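Local structure of vacuolar aminopeptidase 1 (Saccharomyces cerevisiae, 5JGF) at the interface of chains A and B. The protein removes amino acids, preferably neutral or hydrophobic ones, from the N-terminus of peptides as a zinc-dependent, dodecameric vacuolar aminopeptidase of the M18 family. Numbering follows the deposited sequence. Chains: chain A/B, Vacuolar aminopeptidase 1.

Contact 1: the interface of chains A and B. Residues chain A 347, 350, 356-357, 403; chain B 166-167, 170.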
loop_
_atom_site.group_PDB
_atom_site.type_symbol
_atom_site.label_atom_id
_atom_site.label_comp_id
_atom_site.label_asym_id
_atom_site.label_seq_id
_atom_site.Cartn_x
_atom_site.Cartn_y
_atom_site.Cartn_z
ATOM N N HIS A 347 23.953 13.187 27.789
ATOM C CA HIS A 347 24.571 12.396 26.727
ATOM C C HIS A 347 25.937 12.741 26.158
ATOM O O HIS A 347 26.141 13.821 25.605
ATOM C CB HIS A 347 23.590 12.309 25.557
ATOM C CG HIS A 347 22.225 11.843 25.950
ATOM N ND1 HIS A 347 21.946 10.528 26.256
ATOM C CD2 HIS A 347 21.062 12.520 26.102
ATOM C CE1 HIS A 347 20.670 10.415 26.580
ATOM N NE2 HIS A 347 20.111 11.610 26.495
ATOM N N ASN A 350 28.260 10.368 20.766
ATOM C CA ASN A 350 28.502 8.994 20.317
ATOM C C ASN A 350 28.954 9.174 18.869
ATOM O O ASN A 350 28.156 9.541 18.005
ATOM C CB ASN A 350 27.214 8.162 20.363
ATOM C CG ASN A 350 27.450 6.699 20.018
ATOM O OD1 ASN A 350 28.242 6.379 19.130
ATOM N ND2 ASN A 350 26.746 5.801 20.706
ATOM N N VAL A 356 22.670 12.820 15.324
ATOM C CA VAL A 356 21.719 13.137 16.390
ATOM C C VAL A 356 22.289 14.099 17.440
ATOM O O VAL A 356 21.599 14.481 18.387
ATOM C CB VAL A 356 21.196 11.851 17.103
ATOM C CG1 VAL A 356 20.616 10.890 16.077
ATOM C CG2 VAL A 356 22.305 11.189 17.895
ATOM N N TYR A 357 23.547 14.493 17.270
ATOM C CA TYR A 357 24.173 15.416 18.208
ATOM C C TYR A 357 24.338 16.808 17.606
ATOM O O TYR A 357 24.786 16.963 16.466
ATOM C CB TYR A 357 25.524 14.869 18.675
ATOM C CG TYR A 357 25.396 13.688 19.616
ATOM C CD1 TYR A 357 25.289 12.383 19.129
ATOM C CD2 TYR A 357 25.345 13.881 20.997
ATOM C CE1 TYR A 357 25.135 11.296 20.000
ATOM C CE2 TYR A 357 25.192 12.805 21.873
ATOM C CZ TYR A 357 25.087 11.516 21.366
ATOM O OH TYR A 357 24.936 10.452 22.233
ATOM N N PHE A 403 25.197 20.537 26.474
ATOM C CA PHE A 403 24.393 19.546 25.781
ATOM C C PHE A 403 23.011 20.116 25.537
ATOM O O PHE A 403 22.334 20.558 26.467
ATOM C CB PHE A 403 24.229 18.219 26.521
ATOM C CG PHE A 403 23.306 17.266 25.792
ATOM C CD1 PHE A 403 21.929 17.290 26.021
ATOM C CD2 PHE A 403 23.794 16.447 24.778
ATOM C CE1 PHE A 403 21.056 16.522 25.244
ATOM C CE2 PHE A 403 22.929 15.673 23.992
ATOM C CZ PHE A 403 21.560 15.713 24.225
ATOM N N LEU B 166 23.087 3.713 21.060
ATOM C CA LEU B 166 22.652 5.100 21.170
ATOM C C LEU B 166 21.527 5.115 22.199
ATOM O O LEU B 166 20.691 4.214 22.217
ATOM C CB LEU B 166 22.121 5.609 19.825
ATOM C CG LEU B 166 21.578 7.045 19.818
ATOM C CD1 LEU B 166 22.695 8.022 20.163
ATOM C CD2 LEU B 166 21.004 7.369 18.446
ATOM N N ALA B 167 21.504 6.127 23.061
ATOM C CA ALA B 167 20.455 6.218 24.072
ATOM C C ALA B 167 19.098 6.284 23.379
ATOM O O ALA B 167 18.945 6.954 22.357
ATOM C CB ALA B 167 20.666 7.454 24.946
ATOM N N PHE B 170 16.942 9.523 21.991
ATOM C CA PHE B 170 17.027 10.130 20.670
ATOM C C PHE B 170 15.975 9.645 19.682
ATOM O O PHE B 170 15.923 10.114 18.545
ATOM C CB PHE B 170 18.433 9.921 20.110
ATOM C CG PHE B 170 19.489 10.679 20.861
ATOM C CD1 PHE B 170 19.681 12.039 20.631
ATOM C CD2 PHE B 170 20.254 10.051 21.839
ATOM C CE1 PHE B 170 20.622 12.764 21.366
ATOM C CE2 PHE B 170 21.194 10.765 22.579
ATOM C CZ PHE B 170 21.378 12.125 22.341
HETATM O O HOH W 1 23.693 8.368 23.507
#
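The phenol oxygen OH of A:Tyr357 meets chain B through a water, 2.7 Å away, which also contacts the backbone N of B:Ala167 at 3.2 Å along a nearly straight N-H. Beside this bridge the phenyl ring of B:Phe170 plugs into chain A and hides more surface than any other residue of the patch. Its rim atom CE2 stands over the centre of the A:His347 imidazole, 3.7 Å above the plane, an edge-to-face meeting with the planes turned 58° apart. On one face of the phenyl lies CG2 of A:Val356, offset toward the rim, while the tip atom CZ reaches CZ of A:Phe403 at 4.1 Å. The A:Tyr357 side chain runs nearly perpendicular to that of B:Phe170, its CZ 3.9 Å from CZ of the phenyl. CB of B:Ala167 packs against the imidazole at CE1, 3.4 Å away, adding a methyl group to the phenyl edge that holds the histidine. B:Leu166 and A:Val356 approach tip to tip, CD1 to CG2 at 3.9 Å; chi1 of 178° swings the leucine's CG away from the backbone N, and with chi2 at 63° CD1 also nears the tyrosine hydroxyl. A:His347 probably contacts the substrate, so the neighbouring subunit probably helps shape this active site. The wedge comes from the 3-10 helix 168-170 of chain B and the loop before it; the receiving wall combines strands 346-347 and 401-403, the 3-10 helix 354-356 and loop residue A:Tyr357 after it.

Contact 2: the interface of chains A and B. Residues chain A 350, 352-353, 435-436; chain B 164-166.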
loop_
_atom_site.group_PDB
_atom_site.type_symbol
_atom_site.label_atom_id
_atom_site.label_comp_id
_atom_site.label_asym_id
_atom_site.label_seq_id
_atom_site.Cartn_x
_atom_site.Cartn_y
_atom_site.Cartn_z
ATOM N N ASN A 350 28.260 10.368 20.766
ATOM C CA ASN A 350 28.502 8.994 20.317
ATOM C C ASN A 350 28.954 9.174 18.869
ATOM O O ASN A 350 28.156 9.541 18.005
ATOM C CB ASN A 350 27.214 8.162 20.363
ATOM C CG ASN A 350 27.450 6.699 20.018
ATOM O OD1 ASN A 350 28.242 6.379 19.130
ATOM N ND2 ASN A 350 26.746 5.801 20.706
ATOM N N ASN A 352 29.377 7.227 16.469
ATOM C CA ASN A 352 28.722 6.418 15.449
ATOM C C ASN A 352 27.350 6.949 15.042
ATOM O O ASN A 352 26.740 6.443 14.098
ATOM C CB ASN A 352 28.616 4.967 15.922
ATOM C CG ASN A 352 29.976 4.359 16.219
ATOM O OD1 ASN A 352 30.985 4.804 15.679
ATOM N ND2 ASN A 352 30.006 3.334 17.065
ATOM N N PHE A 353 26.870 7.964 15.756
ATOM C CA PHE A 353 25.574 8.573 15.450
ATOM C C PHE A 353 25.724 10.096 15.470
ATOM O O PHE A 353 25.007 10.793 16.187
ATOM C CB PHE A 353 24.516 8.147 16.479
ATOM C CG PHE A 353 24.314 6.661 16.562
ATOM C CD1 PHE A 353 25.178 5.867 17.313
ATOM C CD2 PHE A 353 23.270 6.049 15.875
ATOM C CE1 PHE A 353 25.006 4.484 17.376
ATOM C CE2 PHE A 353 23.087 4.667 15.932
ATOM C CZ PHE A 353 23.959 3.884 16.684
ATOM N N LEU A 435 27.720 7.585 27.838
ATOM C CA LEU A 435 27.316 6.951 26.589
ATOM C C LEU A 435 26.296 5.875 26.941
ATOM O O LEU A 435 26.250 5.399 28.080
ATOM C CB LEU A 435 28.507 6.260 25.918
ATOM C CG LEU A 435 29.576 7.066 25.186
ATOM C CD1 LEU A 435 30.740 6.143 24.835
ATOM C CD2 LEU A 435 28.982 7.684 23.925
ATOM N N SER A 436 25.475 5.506 25.963
ATOM C CA SER A 436 24.501 4.433 26.127
ATOM C C SER A 436 23.576 4.537 27.332
ATOM O O SER A 436 23.333 3.542 28.019
ATOM C CB SER A 436 25.248 3.100 26.181
ATOM O OG SER A 436 26.236 3.044 25.166
ATOM N N PRO B 164 29.178 1.223 21.363
ATOM C CA PRO B 164 28.132 1.953 22.084
ATOM C C PRO B 164 26.755 2.089 21.457
ATOM O O PRO B 164 26.608 2.610 20.354
ATOM C CB PRO B 164 28.781 3.311 22.314
ATOM C CG PRO B 164 29.500 3.526 21.017
ATOM C CD PRO B 164 30.130 2.161 20.736
ATOM N N SER B 165 25.742 1.630 22.184
ATOM C CA SER B 165 24.369 1.756 21.719
ATOM C C SER B 165 24.015 3.227 21.876
ATOM O O SER B 165 24.588 3.920 22.718
ATOM C CB SER B 165 23.425 0.926 22.592
ATOM O OG SER B 165 23.407 1.418 23.928
ATOM N N LEU B 166 23.087 3.713 21.060
ATOM C CA LEU B 166 22.652 5.100 21.170
ATOM C C LEU B 166 21.527 5.115 22.199
ATOM O O LEU B 166 20.691 4.214 22.217
ATOM C CB LEU B 166 22.121 5.609 19.825
ATOM C CG LEU B 166 21.578 7.045 19.818
ATOM C CD1 LEU B 166 22.695 8.022 20.163
ATOM C CD2 LEU B 166 21.004 7.369 18.446
HETATM O O HOH W 2 27.827 1.991 18.039
HETATM O O HOH W 3 25.480 6.539 23.239
#
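B:Pro164, B:Ser165 and B:Leu166 run as an extended stretch (phi -73°, psi 153° at the serine), presenting successive carbonyls to loops of chain A, where A:Ser436 has a left-handed helical backbone conformation. This is a loop-to-loop, hydrogen-bonded part of the two-fold subunit interface of the homododecamer. The amide ND2 of A:Asn350 donates to O of B:Pro164 at 3.2 Å; the acceptor lies in the plane of the amide, but the donor stands well above the carbonyl plane, off the lone pairs. That carbonyl also meets a water contacted by ND2 of A:Asn352. The carbonyl oxygen of the same A:Asn350 amide, OD1, accepts a hydrogen bond from the backbone N of A:Asn352 at 3.0 Å, which probably settles which end is the NH2 and points it at chain B. The hydroxyl OG of A:Ser436 donates to O of B:Ser165 at 3.1 Å, in the carbonyl plane and on a lone pair. A second water ties that same carbonyl to ND2 of A:Asn350 and to the backbone N of A:Ser436. With an alanine here in place of A:Asn350, the B:Pro164 carbonyl would probably lose its direct donor, and A:Asn352 N and the second water would each be short of a partner. A:Phe353 (chi1 -58°) offers a face to B:Leu166, whose CB rests 3.8 Å from the ring centroid. Alongside it, the leucine branch CD2 touches ring atom CD2 of A:Phe353 at 3.7 Å.

About 7 Å separates the C-alpha centres of contact 1 and contact 2, which are neighbouring parts of one footprint and share A:Asn350 and B:Leu166. Chain B supplies both from the continuous run that leads into its 3-10 helix 168-170: the earlier residues serve the hydrogen-bonded contact 2, the later ones the mostly apolar contact 1. Polar pairing thus probably sets the register of the segment whose aromatic end packs beside a histidine that probably binds substrate. Because the interface is two-fold symmetric, each subunit both gives and receives this segment, which probably ties assembly of the homododecamer to the surroundings of its active sites.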